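Local coordinates for chitooligosaccharide oxidase (Gibberella zeae, PDB 6Y0R), which oxidises the C1 hydroxyl of chitooligosaccharides to the lactone with a covalently bound FAD, passing the electrons to molecular oxygen to give hydrogen peroxide, at residues A[162-167]-A[217-222]; A[178-183]-A[397-402]; A[210-215]-A[460-465]. All blocks are in the same frame, centred on the assembly; numbering follows the deposited sequence.

Contact 1: A[162-167]-A[217-222]; sequences HALHGG and GVVVEL. With FAD (flavin-adenine dinucleotide), chain B.
L164 and V219 meet through methyl groups, L164 CD2 lying 3.8 Å from V219 CG2 as the two side chains run alongside each other in opposing senses. L222 extends the patch: its CD1 is 4.3 Å from A163 CB, and its CD2 lies at a similar 4.4 Å from L164 CD2. All four residues are buried, and aliphatic side chains suit an apolar meeting of helix and strand. A163 offers a single methyl, enough to touch L222.

The adenine of FAD belongs to the same cluster. In L164, chi1 (-68°) sends CG between strand and adenine, and chi2 (173°) turns CD2 to V219 and CD1 to the base, 3.7 Å from FAD C4A; CD1 also stays close to V219 CG2. V219 reads the Watson-Crick edge of adenine with its backbone: V219 N donates to FAD N1A at 3.0 Å, and FAD N6A donates to V219 O at 2.9 Å in a nearly straight bond (167°). Further along the cofactor, H165 NE2 donates to FAD O4B at 3.3 Å, a ribose contact made at the edge of the imidazole.

Around this shell, I209 of helix 203-212 packs on both L164 and V219, and L222 touches M182. V220 and E221 form a classic beta bulge opposite T186. Helix 159-165 thus rests on strand 218-228 within the FAD-binding PCMH-type region, with strand 182-188 pairing alongside and helix 70-83 packing on V218 and V220.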
loop_
_atom_site.group_PDB
_atom_site.type_symbol
_atom_site.label_atom_id
_atom_site.label_comp_id
_atom_site.label_asym_id
_atom_site.label_seq_id
_atom_site.Cartn_x
_atom_site.Cartn_y
_atom_site.Cartn_z
ATOM N N HIS A 162 0.336 4.590 2.857
ATOM C CA HIS A 162 1.213 3.437 2.577
ATOM C C HIS A 162 1.612 2.756 3.872
ATOM O O HIS A 162 1.414 1.556 4.020
ATOM C CB HIS A 162 2.467 3.981 1.853
ATOM C CG HIS A 162 3.277 2.947 1.157
ATOM N ND1 HIS A 162 4.600 2.669 1.478
ATOM C CD2 HIS A 162 2.959 2.191 0.095
ATOM C CE1 HIS A 162 5.034 1.764 0.594
ATOM N NE2 HIS A 162 4.063 1.465 -0.253
ATOM N N ALA A 163 2.198 3.528 4.799
ATOM C CA ALA A 163 2.754 2.976 6.056
ATOM C C ALA A 163 1.639 2.568 7.019
ATOM O O ALA A 163 1.873 1.633 7.779
ATOM C CB ALA A 163 3.654 3.971 6.744
ATOM N N LEU A 164 0.492 3.221 6.998
ATOM C CA LEU A 164 -0.596 2.889 7.960
ATOM C C LEU A 164 -1.257 1.559 7.610
ATOM O O LEU A 164 -2.036 1.039 8.445
ATOM C CB LEU A 164 -1.573 4.059 8.011
ATOM C CG LEU A 164 -1.016 5.347 8.634
ATOM C CD1 LEU A 164 -2.010 6.477 8.471
ATOM C CD2 LEU A 164 -0.572 5.163 10.070
ATOM N N HIS A 165 -1.014 1.019 6.413
ATOM C CA HIS A 165 -1.598 -0.290 6.010
ATOM C C HIS A 165 -0.530 -1.319 5.675
ATOM O O HIS A 165 -0.931 -2.477 5.391
ATOM C CB HIS A 165 -2.533 -0.091 4.810
ATOM C CG HIS A 165 -3.549 0.958 5.108
ATOM N ND1 HIS A 165 -4.723 0.716 5.764
ATOM C CD2 HIS A 165 -3.504 2.285 4.876
ATOM C CE1 HIS A 165 -5.415 1.852 5.884
ATOM N NE2 HIS A 165 -4.603 2.859 5.414
ATOM N N GLY A 166 0.751 -0.956 5.630
ATOM C CA GLY A 166 1.780 -1.965 5.369
ATOM C C GLY A 166 2.977 -1.313 4.716
ATOM O O GLY A 166 3.760 -0.623 5.428
ATOM N N GLY A 167 2.997 -1.416 3.397
ATOM C CA GLY A 167 4.010 -0.763 2.547
ATOM C C GLY A 167 5.037 -1.751 2.048
ATOM O O GLY A 167 6.030 -1.988 2.730
ATOM N N GLY A 217 -8.026 8.418 14.072
ATOM C CA GLY A 217 -7.689 9.851 14.040
ATOM C C GLY A 217 -6.739 10.172 12.905
ATOM O O GLY A 217 -6.519 9.324 12.049
ATOM N N VAL A 218 -6.214 11.392 12.890
ATOM C CA VAL A 218 -5.294 11.854 11.811
ATOM C C VAL A 218 -3.867 11.657 12.308
ATOM O O VAL A 218 -3.436 12.299 13.276
ATOM C CB VAL A 218 -5.548 13.297 11.379
ATOM C CG1 VAL A 218 -4.613 13.639 10.217
ATOM C CG2 VAL A 218 -6.989 13.599 11.004
ATOM N N VAL A 219 -3.098 10.810 11.632
ATOM C CA VAL A 219 -1.657 10.677 11.936
ATOM C C VAL A 219 -1.016 11.941 11.373
ATOM O O VAL A 219 -1.335 12.313 10.240
ATOM C CB VAL A 219 -1.066 9.372 11.375
ATOM C CG1 VAL A 219 0.444 9.315 11.594
ATOM C CG2 VAL A 219 -1.757 8.175 12.027
ATOM N N VAL A 220 -0.216 12.656 12.169
ATOM C CA VAL A 220 0.393 13.938 11.675
ATOM C C VAL A 220 1.922 13.837 11.692
ATOM O O VAL A 220 2.536 14.733 11.101
ATOM C CB VAL A 220 -0.062 15.155 12.506
ATOM C CG1 VAL A 220 -1.515 15.455 12.265
ATOM C CG2 VAL A 220 0.203 14.941 13.983
ATOM N N GLU A 221 2.487 12.817 12.305
ATOM C CA GLU A 221 3.940 12.504 12.286
ATOM C C GLU A 221 4.147 11.007 12.479
ATOM O O GLU A 221 3.512 10.362 13.347
ATOM C CB GLU A 221 4.691 13.281 13.371
ATOM C CG GLU A 221 6.202 13.284 13.162
ATOM C CD GLU A 221 6.985 13.957 14.286
ATOM O OE1 GLU A 221 7.286 15.151 14.137
ATOM O OE2 GLU A 221 7.296 13.272 15.307
ATOM N N LEU A 222 5.094 10.468 11.740
ATOM C CA LEU A 222 5.551 9.090 11.865
ATOM C C LEU A 222 7.039 9.135 12.142
ATOM O O LEU A 222 7.726 9.907 11.455
ATOM C CB LEU A 222 5.295 8.334 10.557
ATOM C CG LEU A 222 3.812 8.165 10.244
ATOM C CD1 LEU A 222 3.598 7.757 8.803
ATOM C CD2 LEU A 222 3.240 7.132 11.196
HETATM P PA FAD B . -4.683 8.134 0.509
HETATM O O1A FAD B . -5.747 7.895 -0.483
HETATM O O2A FAD B . -4.318 9.514 0.885
HETATM O O5B FAD B . -4.990 7.345 1.857
HETATM C C5B FAD B . -5.116 5.923 1.894
HETATM C C4B FAD B . -5.866 5.517 3.150
HETATM O O4B FAD B . -5.092 5.895 4.317
HETATM C C3B FAD B . -7.246 6.163 3.390
HETATM O O3B FAD B . -8.074 5.313 4.195
HETATM C C2B FAD B . -6.884 7.413 4.180
HETATM O O2B FAD B . -7.969 7.990 4.911
HETATM C C1B FAD B . -5.793 6.880 5.067
HETATM N N9A FAD B . -4.836 7.877 5.520
HETATM C C8A FAD B . -3.933 8.545 4.735
HETATM N N7A FAD B . -3.191 9.399 5.430
HETATM C C5A FAD B . -3.652 9.278 6.736
HETATM C C6A FAD B . -3.281 9.918 7.934
HETATM N N6A FAD B . -2.287 10.808 7.975
HETATM N N1A FAD B . -3.957 9.603 9.074
HETATM C C2A FAD B . -4.963 8.712 8.969
HETATM N N3A FAD B . -5.384 8.028 7.901
HETATM C C4A FAD B . -4.686 8.360 6.798
HETATM N N1 FAD B . 1.514 -0.200 -2.349
HETATM C C2 FAD B . 2.539 -0.966 -1.948
HETATM O O2 FAD B . 2.496 -1.577 -0.818
HETATM N N3 FAD B . 3.653 -1.067 -2.731
HETATM C C4 FAD B . 3.794 -0.422 -3.950
HETATM O O4 FAD B . 4.840 -0.543 -4.610
HETATM C C4X FAD B . 2.731 0.402 -4.392
HETATM N N5 FAD B . 2.857 1.084 -5.533
HETATM C C5X FAD B . 1.861 1.977 -5.860
HETATM C C6 FAD B . 2.002 2.773 -7.029
HETATM C C7 FAD B . 1.012 3.666 -7.403
HETATM C C7M FAD B . 1.155 4.492 -8.667
HETATM C C8 FAD B . -0.159 3.839 -6.556
HETATM C C8M FAD B . -1.228 4.879 -6.828
HETATM C C9 FAD B . -0.299 3.009 -5.425
HETATM C C9A FAD B . 0.688 2.079 -5.070
HETATM N N10 FAD B . 0.552 1.292 -3.913
HETATM C C10 FAD B . 1.591 0.445 -3.510
HETATM C "C1'" FAD B . -0.653 1.343 -3.080
HETATM C "C2'" FAD B . -0.495 2.345 -1.935
HETATM O "O2'" FAD B . 0.329 1.805 -0.900
HETATM C "C3'" FAD B . -1.870 2.654 -1.399
HETATM O "O3'" FAD B . -2.609 3.223 -2.504
HETATM C "C4'" FAD B . -1.772 3.618 -0.216
HETATM O "O4'" FAD B . -2.883 3.463 0.686
HETATM C "C5'" FAD B . -1.715 5.029 -0.730
HETATM O "O5'" FAD B . -1.424 5.955 0.333
HETATM P P FAD B . -1.783 7.479 0.087
HETATM O O1P FAD B . -1.390 8.251 1.292
HETATM O O2P FAD B . -1.291 7.960 -1.228
HETATM O O3P FAD B . -3.390 7.381 -0.092
#

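Contact 2: A[178-183]-A[397-402]; sequences TLDLMI and VHRDTL
D180 and R399 join backbones that stay well apart, their CA atoms 11.5 Å from each other, D180 in the 3-10 segment 178-181 and R399 in an irregular loop. D180 is short, so the long arginine spans most of this gap, and its guanidinium meets the carboxylate end-on, one nitrogen to each oxygen, in a bidentate salt bridge. R399 NH1 donates to D180 OD1 at 2.8 Å, and R399 NH2 to D180 OD2 at 3.0 Å. Both oxygens use their syn lone pairs, but the fit is uneven: the NH2 bond is almost straight and in the guanidinium plane, whereas OD1 is tilted from that plane and its bond bends to 136°. The carboxylate and guanidinium planes are 33° apart, consistent with this tilt.

R399 is bent at chi2 and extended beyond it, which carries the charge across to the aspartate. L179 CD1 lies 3.5 Å from R399 NH1, an apolar flank for the arginine. The buried arginine has further acceptors, V386 O for NH2 and T394 OG1 for NH1, while L177 N donates to D180 OD2. These bonds limit rotation of both groups and probably favour their charged forms.

The contact connects the 3-10 turn before strand 182-188, where T178 packs on helix 159-165, with the loop that leads from strand 371-378 into strand 403-411; M182, starting the strand, packs on helix 203-212.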
loop_
_atom_site.group_PDB
_atom_site.type_symbol
_atom_site.label_atom_id
_atom_site.label_comp_id
_atom_site.label_asym_id
_atom_site.label_seq_id
_atom_site.Cartn_x
_atom_site.Cartn_y
_atom_site.Cartn_z
ATOM N N THR A 178 6.920 -1.111 5.410
ATOM C CA THR A 178 7.270 0.236 5.887
ATOM C C THR A 178 6.978 0.286 7.389
ATOM O O THR A 178 7.771 0.838 8.178
ATOM C CB THR A 178 6.557 1.349 5.119
ATOM O OG1 THR A 178 6.615 1.098 3.742
ATOM C CG2 THR A 178 7.170 2.703 5.365
ATOM N N LEU A 179 5.848 -0.262 7.812
ATOM C CA LEU A 179 5.448 -0.119 9.234
ATOM C C LEU A 179 6.328 -0.939 10.177
ATOM O O LEU A 179 6.281 -0.666 11.393
ATOM C CB LEU A 179 3.966 -0.457 9.411
ATOM C CG LEU A 179 3.492 -1.825 8.942
ATOM C CD1 LEU A 179 3.953 -2.932 9.879
ATOM C CD2 LEU A 179 1.969 -1.818 8.853
ATOM N N ASP A 180 7.147 -1.858 9.663
ATOM C CA ASP A 180 8.057 -2.687 10.508
ATOM C C ASP A 180 9.187 -1.814 11.040
ATOM O O ASP A 180 9.813 -2.252 12.038
ATOM C CB ASP A 180 8.488 -3.967 9.814
ATOM C CG ASP A 180 7.326 -4.967 9.661
ATOM O OD1 ASP A 180 6.582 -5.155 10.667
ATOM O OD2 ASP A 180 7.189 -5.587 8.568
ATOM N N LEU A 181 9.446 -0.640 10.474
ATOM C CA LEU A 181 10.543 0.201 11.033
ATOM C C LEU A 181 9.969 1.405 11.757
ATOM O O LEU A 181 10.725 2.285 12.177
ATOM C CB LEU A 181 11.476 0.609 9.892
ATOM C CG LEU A 181 12.370 -0.529 9.374
ATOM C CD1 LEU A 181 13.288 -0.041 8.270
ATOM C CD2 LEU A 181 13.169 -1.159 10.494
ATOM N N MET A 182 8.650 1.471 11.906
ATOM C CA MET A 182 8.003 2.539 12.661
ATOM C C MET A 182 8.309 2.338 14.149
ATOM O O MET A 182 8.149 1.208 14.664
ATOM C CB MET A 182 6.489 2.547 12.410
ATOM C CG MET A 182 5.803 3.824 12.841
ATOM S SD MET A 182 3.969 3.750 12.602
ATOM C CE MET A 182 3.986 3.241 10.892
ATOM N N ILE A 183 8.735 3.398 14.820
ATOM C CA ILE A 183 9.051 3.360 16.271
ATOM C C ILE A 183 8.161 4.342 17.033
ATOM O O ILE A 183 8.172 4.276 18.279
ATOM C CB ILE A 183 10.543 3.625 16.512
ATOM C CG1 ILE A 183 10.978 5.007 16.035
ATOM C CG2 ILE A 183 11.366 2.513 15.899
ATOM C CD1 ILE A 183 12.436 5.298 16.385
ATOM N N VAL A 397 -2.036 -8.302 9.596
ATOM C CA VAL A 397 -2.259 -9.706 10.001
ATOM C C VAL A 397 -1.527 -10.700 9.097
ATOM O O VAL A 397 -1.289 -11.825 9.554
ATOM C CB VAL A 397 -3.760 -9.991 10.088
ATOM C CG1 VAL A 397 -4.375 -10.231 8.723
ATOM C CG2 VAL A 397 -4.041 -11.173 11.016
ATOM N N HIS A 398 -1.233 -10.374 7.838
ATOM C CA HIS A 398 -0.856 -11.370 6.804
ATOM C C HIS A 398 0.641 -11.697 6.911
ATOM O O HIS A 398 1.406 -11.477 5.945
ATOM C CB HIS A 398 -1.301 -10.882 5.418
ATOM C CG HIS A 398 -2.776 -10.708 5.305
ATOM N ND1 HIS A 398 -3.676 -11.713 5.654
ATOM C CD2 HIS A 398 -3.517 -9.679 4.811
ATOM C CE1 HIS A 398 -4.905 -11.239 5.450
ATOM N NE2 HIS A 398 -4.833 -10.026 4.944
ATOM N N ARG A 399 1.042 -12.183 8.077
ATOM C CA ARG A 399 2.458 -12.544 8.365
ATOM C C ARG A 399 2.711 -14.028 8.085
ATOM O O ARG A 399 3.909 -14.456 8.070
ATOM C CB ARG A 399 2.712 -12.269 9.845
ATOM C CG ARG A 399 2.484 -10.833 10.274
ATOM C CD ARG A 399 3.465 -9.850 9.651
ATOM N NE ARG A 399 3.427 -8.525 10.241
ATOM C CZ ARG A 399 4.219 -7.536 9.928
ATOM N NH1 ARG A 399 4.108 -6.392 10.570
ATOM N NH2 ARG A 399 5.173 -7.741 9.030
ATOM N N ASP A 400 1.635 -14.797 7.957
ATOM C CA ASP A 400 1.639 -16.266 7.819
ATOM C C ASP A 400 1.563 -16.655 6.335
ATOM O O ASP A 400 1.857 -17.810 5.987
ATOM C CB ASP A 400 0.485 -16.808 8.681
ATOM C CG ASP A 400 -0.940 -16.315 8.314
ATOM O OD1 ASP A 400 -1.168 -15.117 7.877
ATOM O OD2 ASP A 400 -1.889 -17.148 8.488
ATOM N N THR A 401 1.315 -15.711 5.437
ATOM C CA THR A 401 1.151 -15.958 4.002
ATOM C C THR A 401 2.514 -15.878 3.309
ATOM O O THR A 401 3.439 -15.256 3.858
ATOM C CB THR A 401 0.081 -15.012 3.453
ATOM O OG1 THR A 401 0.386 -13.708 3.937
ATOM C CG2 THR A 401 -1.320 -15.371 3.876
ATOM N N LEU A 402 2.663 -16.553 2.173
ATOM C CA LEU A 402 3.914 -16.562 1.391
ATOM C C LEU A 402 3.794 -15.573 0.240
ATOM O O LEU A 402 4.836 -15.066 -0.188
ATOM C CB LEU A 402 4.151 -17.993 0.880
ATOM C CG LEU A 402 5.370 -18.235 -0.000
ATOM C CD1 LEU A 402 6.674 -17.842 0.717
ATOM C CD2 LEU A 402 5.433 -19.689 -0.409
#

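Contact 3: A[210-215]-A[460-465]; sequences RGAGAN and MYWGSN. With FAD (flavin-adenine dinucleotide), chain B.
The W462 indole has A212 CB on one face, 3.4 Å above its plane and offset toward the rim, and Y461 CB over the centre of the opposite face; G211 O lies at the ring edge. An indole N-H to backbone carbonyl bond here ties the PCMH-type FAD-binding part of this FAD-linked oxidoreductase fold to its berberine-like C-terminal part, between the end region of helix 203-212, with the turn after it, and the last turn of helix 454-462.

W462 suits the site because it offers both an apolar surface and one N-H. Its NE1 donates to G211 O at 2.9 Å along a nearly straight line (175°), with the oxygen in the ring plane. The donor nevertheless stands 50° out of the carbonyl plane, so the bond is well directed from the indole but not onto a lone pair. A212 adds a single methyl, its CB 3.8 Å from W462 CE2, and L469 of helix 466-476 packs on both residues.

G211 has a positive phi, where a side chain would press on the preceding carbonyl. After it, a type I turn from A212 to N215 carries the chain beside the cofactor, A214 CA coming 3.5 Å from FAD N3A. N215 braces the turn: from one face of the A212 carbonyl, N215 N and N215 ND2 both donate to A212 O, the ND2 bond measuring 3.0 Å.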
loop_
_atom_site.group_PDB
_atom_site.type_symbol
_atom_site.label_atom_id
_atom_site.label_comp_id
_atom_site.label_asym_id
_atom_site.label_seq_id
_atom_site.Cartn_x
_atom_site.Cartn_y
_atom_site.Cartn_z
ATOM N N ARG A 210 -0.346 0.575 13.020
ATOM C CA ARG A 210 0.597 -0.265 12.240
ATOM C C ARG A 210 -0.231 -1.335 11.532
ATOM O O ARG A 210 -0.088 -2.512 11.845
ATOM C CB ARG A 210 1.743 -0.785 13.116
ATOM C CG ARG A 210 2.689 0.322 13.587
ATOM C CD ARG A 210 3.883 -0.265 14.315
ATOM N NE ARG A 210 3.358 -0.855 15.547
ATOM C CZ ARG A 210 3.948 -1.803 16.293
ATOM N NH1 ARG A 210 3.309 -2.258 17.377
ATOM N NH2 ARG A 210 5.114 -2.335 15.933
ATOM N N GLY A 211 -1.111 -0.905 10.619
ATOM C CA GLY A 211 -1.813 -1.826 9.715
ATOM C C GLY A 211 -3.262 -1.439 9.517
ATOM O O GLY A 211 -3.870 -1.855 8.474
ATOM N N ALA A 212 -3.855 -0.682 10.447
ATOM C CA ALA A 212 -5.270 -0.239 10.346
ATOM C C ALA A 212 -5.348 1.241 10.705
ATOM O O ALA A 212 -6.315 1.724 11.294
ATOM C CB ALA A 212 -6.122 -1.116 11.250
ATOM N N GLY A 213 -4.339 1.995 10.279
ATOM C CA GLY A 213 -4.114 3.360 10.775
ATOM C C GLY A 213 -5.032 4.444 10.240
ATOM O O GLY A 213 -4.760 5.609 10.589
ATOM N N ALA A 214 -6.085 4.166 9.472
ATOM C CA ALA A 214 -7.100 5.179 9.104
ATOM C C ALA A 214 -8.188 5.300 10.190
ATOM O O ALA A 214 -8.980 6.242 10.110
ATOM C CB ALA A 214 -7.720 4.863 7.787
ATOM N N ASN A 215 -8.177 4.406 11.168
ATOM C CA ASN A 215 -9.375 4.155 12.036
ATOM C C ASN A 215 -9.384 5.040 13.287
ATOM O O ASN A 215 -10.444 5.065 13.939
ATOM C CB ASN A 215 -9.450 2.686 12.464
ATOM C CG ASN A 215 -9.995 1.809 11.371
ATOM O OD1 ASN A 215 -11.189 1.835 11.130
ATOM N ND2 ASN A 215 -9.131 1.091 10.660
ATOM N N MET A 460 -11.162 -9.847 5.412
ATOM C CA MET A 460 -10.102 -10.087 4.399
ATOM C C MET A 460 -8.848 -9.267 4.766
ATOM O O MET A 460 -7.707 -9.790 4.664
ATOM C CB MET A 460 -10.563 -9.673 3.010
ATOM C CG MET A 460 -11.679 -10.477 2.444
ATOM S SD MET A 460 -11.033 -12.007 1.840
ATOM C CE MET A 460 -12.567 -12.699 1.187
ATOM N N TYR A 461 -9.044 -8.004 5.158
ATOM C CA TYR A 461 -7.874 -7.118 5.382
ATOM C C TYR A 461 -7.164 -7.417 6.707
ATOM O O TYR A 461 -5.913 -7.345 6.701
ATOM C CB TYR A 461 -8.254 -5.645 5.339
ATOM C CG TYR A 461 -8.852 -5.156 4.042
ATOM C CD1 TYR A 461 -8.427 -5.649 2.824
ATOM C CD2 TYR A 461 -9.917 -4.273 4.062
ATOM C CE1 TYR A 461 -8.989 -5.212 1.632
ATOM C CE2 TYR A 461 -10.476 -3.808 2.883
ATOM C CZ TYR A 461 -10.021 -4.290 1.669
ATOM O OH TYR A 461 -10.602 -3.911 0.480
ATOM N N TRP A 462 -7.902 -7.725 7.774
ATOM C CA TRP A 462 -7.322 -7.779 9.149
ATOM C C TRP A 462 -7.525 -9.147 9.821
ATOM O O TRP A 462 -6.959 -9.330 10.902
ATOM C CB TRP A 462 -7.812 -6.613 9.994
ATOM C CG TRP A 462 -7.393 -5.282 9.436
ATOM C CD1 TRP A 462 -6.110 -4.806 9.329
ATOM C CD2 TRP A 462 -8.232 -4.320 8.788
ATOM N NE1 TRP A 462 -6.129 -3.576 8.725
ATOM C CE2 TRP A 462 -7.410 -3.267 8.345
ATOM C CE3 TRP A 462 -9.608 -4.228 8.569
ATOM C CZ2 TRP A 462 -7.920 -2.129 7.738
ATOM C CZ3 TRP A 462 -10.109 -3.131 7.897
ATOM C CH2 TRP A 462 -9.273 -2.097 7.489
ATOM N N GLY A 463 -8.302 -10.071 9.232
ATOM C CA GLY A 463 -8.393 -11.454 9.727
ATOM C C GLY A 463 -8.629 -11.523 11.220
ATOM O O GLY A 463 -9.523 -10.829 11.784
ATOM N N SER A 464 -7.805 -12.324 11.895
ATOM C CA SER A 464 -7.926 -12.626 13.330
ATOM C C SER A 464 -7.635 -11.405 14.207
ATOM O O SER A 464 -7.874 -11.477 15.424
ATOM C CB SER A 464 -7.028 -13.799 13.655
ATOM O OG SER A 464 -5.690 -13.508 13.310
ATOM N N ASN A 465 -7.155 -10.282 13.645
ATOM C CA ASN A 465 -6.912 -9.040 14.405
ATOM C C ASN A 465 -8.178 -8.187 14.524
ATOM O O ASN A 465 -8.147 -7.191 15.211
ATOM C CB ASN A 465 -5.776 -8.227 13.762
ATOM C CG ASN A 465 -4.417 -8.799 14.093
ATOM O OD1 ASN A 465 -4.286 -9.588 15.040
ATOM N ND2 ASN A 465 -3.415 -8.449 13.286
HETATM P PA FAD B . -4.683 8.134 0.509
HETATM O O1A FAD B . -5.747 7.895 -0.483
HETATM O O2A FAD B . -4.318 9.514 0.885
HETATM O O5B FAD B . -4.990 7.345 1.857
HETATM C C5B FAD B . -5.116 5.923 1.894
HETATM C C4B FAD B . -5.866 5.517 3.150
HETATM O O4B FAD B . -5.092 5.895 4.317
HETATM C C3B FAD B . -7.246 6.163 3.390
HETATM O O3B FAD B . -8.074 5.313 4.195
HETATM C C2B FAD B . -6.884 7.413 4.180
HETATM O O2B FAD B . -7.969 7.990 4.911
HETATM C C1B FAD B . -5.793 6.880 5.067
HETATM N N9A FAD B . -4.836 7.877 5.520
HETATM C C8A FAD B . -3.933 8.545 4.735
HETATM N N7A FAD B . -3.191 9.399 5.430
HETATM C C5A FAD B . -3.652 9.278 6.736
HETATM C C6A FAD B . -3.281 9.918 7.934
HETATM N N6A FAD B . -2.287 10.808 7.975
HETATM N N1A FAD B . -3.957 9.603 9.074
HETATM C C2A FAD B . -4.963 8.712 8.969
HETATM N N3A FAD B . -5.384 8.028 7.901
HETATM C C4A FAD B . -4.686 8.360 6.798
HETATM N N1 FAD B . 1.514 -0.200 -2.349
HETATM C C2 FAD B . 2.539 -0.966 -1.948
HETATM O O2 FAD B . 2.496 -1.577 -0.818
HETATM N N3 FAD B . 3.653 -1.067 -2.731
HETATM C C4 FAD B . 3.794 -0.422 -3.950
HETATM O O4 FAD B . 4.840 -0.543 -4.610
HETATM C C4X FAD B . 2.731 0.402 -4.392
HETATM N N5 FAD B . 2.857 1.084 -5.533
HETATM C C5X FAD B . 1.861 1.977 -5.860
HETATM C C6 FAD B . 2.002 2.773 -7.029
HETATM C C7 FAD B . 1.012 3.666 -7.403
HETATM C C7M FAD B . 1.155 4.492 -8.667
HETATM C C8 FAD B . -0.159 3.839 -6.556
HETATM C C8M FAD B . -1.228 4.879 -6.828
HETATM C C9 FAD B . -0.299 3.009 -5.425
HETATM C C9A FAD B . 0.688 2.079 -5.070
HETATM N N10 FAD B . 0.552 1.292 -3.913
HETATM C C10 FAD B . 1.591 0.445 -3.510
HETATM C "C1'" FAD B . -0.653 1.343 -3.080
HETATM C "C2'" FAD B . -0.495 2.345 -1.935
HETATM O "O2'" FAD B . 0.329 1.805 -0.900
HETATM C "C3'" FAD B . -1.870 2.654 -1.399
HETATM O "O3'" FAD B . -2.609 3.223 -2.504
HETATM C "C4'" FAD B . -1.772 3.618 -0.216
HETATM O "O4'" FAD B . -2.883 3.463 0.686
HETATM C "C5'" FAD B . -1.715 5.029 -0.730
HETATM O "O5'" FAD B . -1.424 5.955 0.333
HETATM P P FAD B . -1.783 7.479 0.087
HETATM O O1P FAD B . -1.390 8.251 1.292
HETATM O O2P FAD B . -1.291 7.960 -1.228
HETATM O O3P FAD B . -3.390 7.381 -0.092
#

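How the contacts relate
From the N terminus, 162-167, at the end of helix 159-165, opens contact 1, followed by 178-183 of contact 2 and 210-215 of contact 3 before 217-222 closes the first loop. The partners 397-402 and 460-465 then close two far longer loops in the same order. Every pair therefore crosses and none nests. Contact 1 joins parts of the FAD-binding region; contact 2 brings back the loop between strands 371-378 and 403-411 of the seven-stranded sheet, and contact 3 helix 454-462. Backbone bonds knit the first segments together: G166 O and G167 O accept from L179 N and T178 N, and L164 O from G213 N. A side-chain bond, H398 NE2 to M460 O, links contacts 2 and 3.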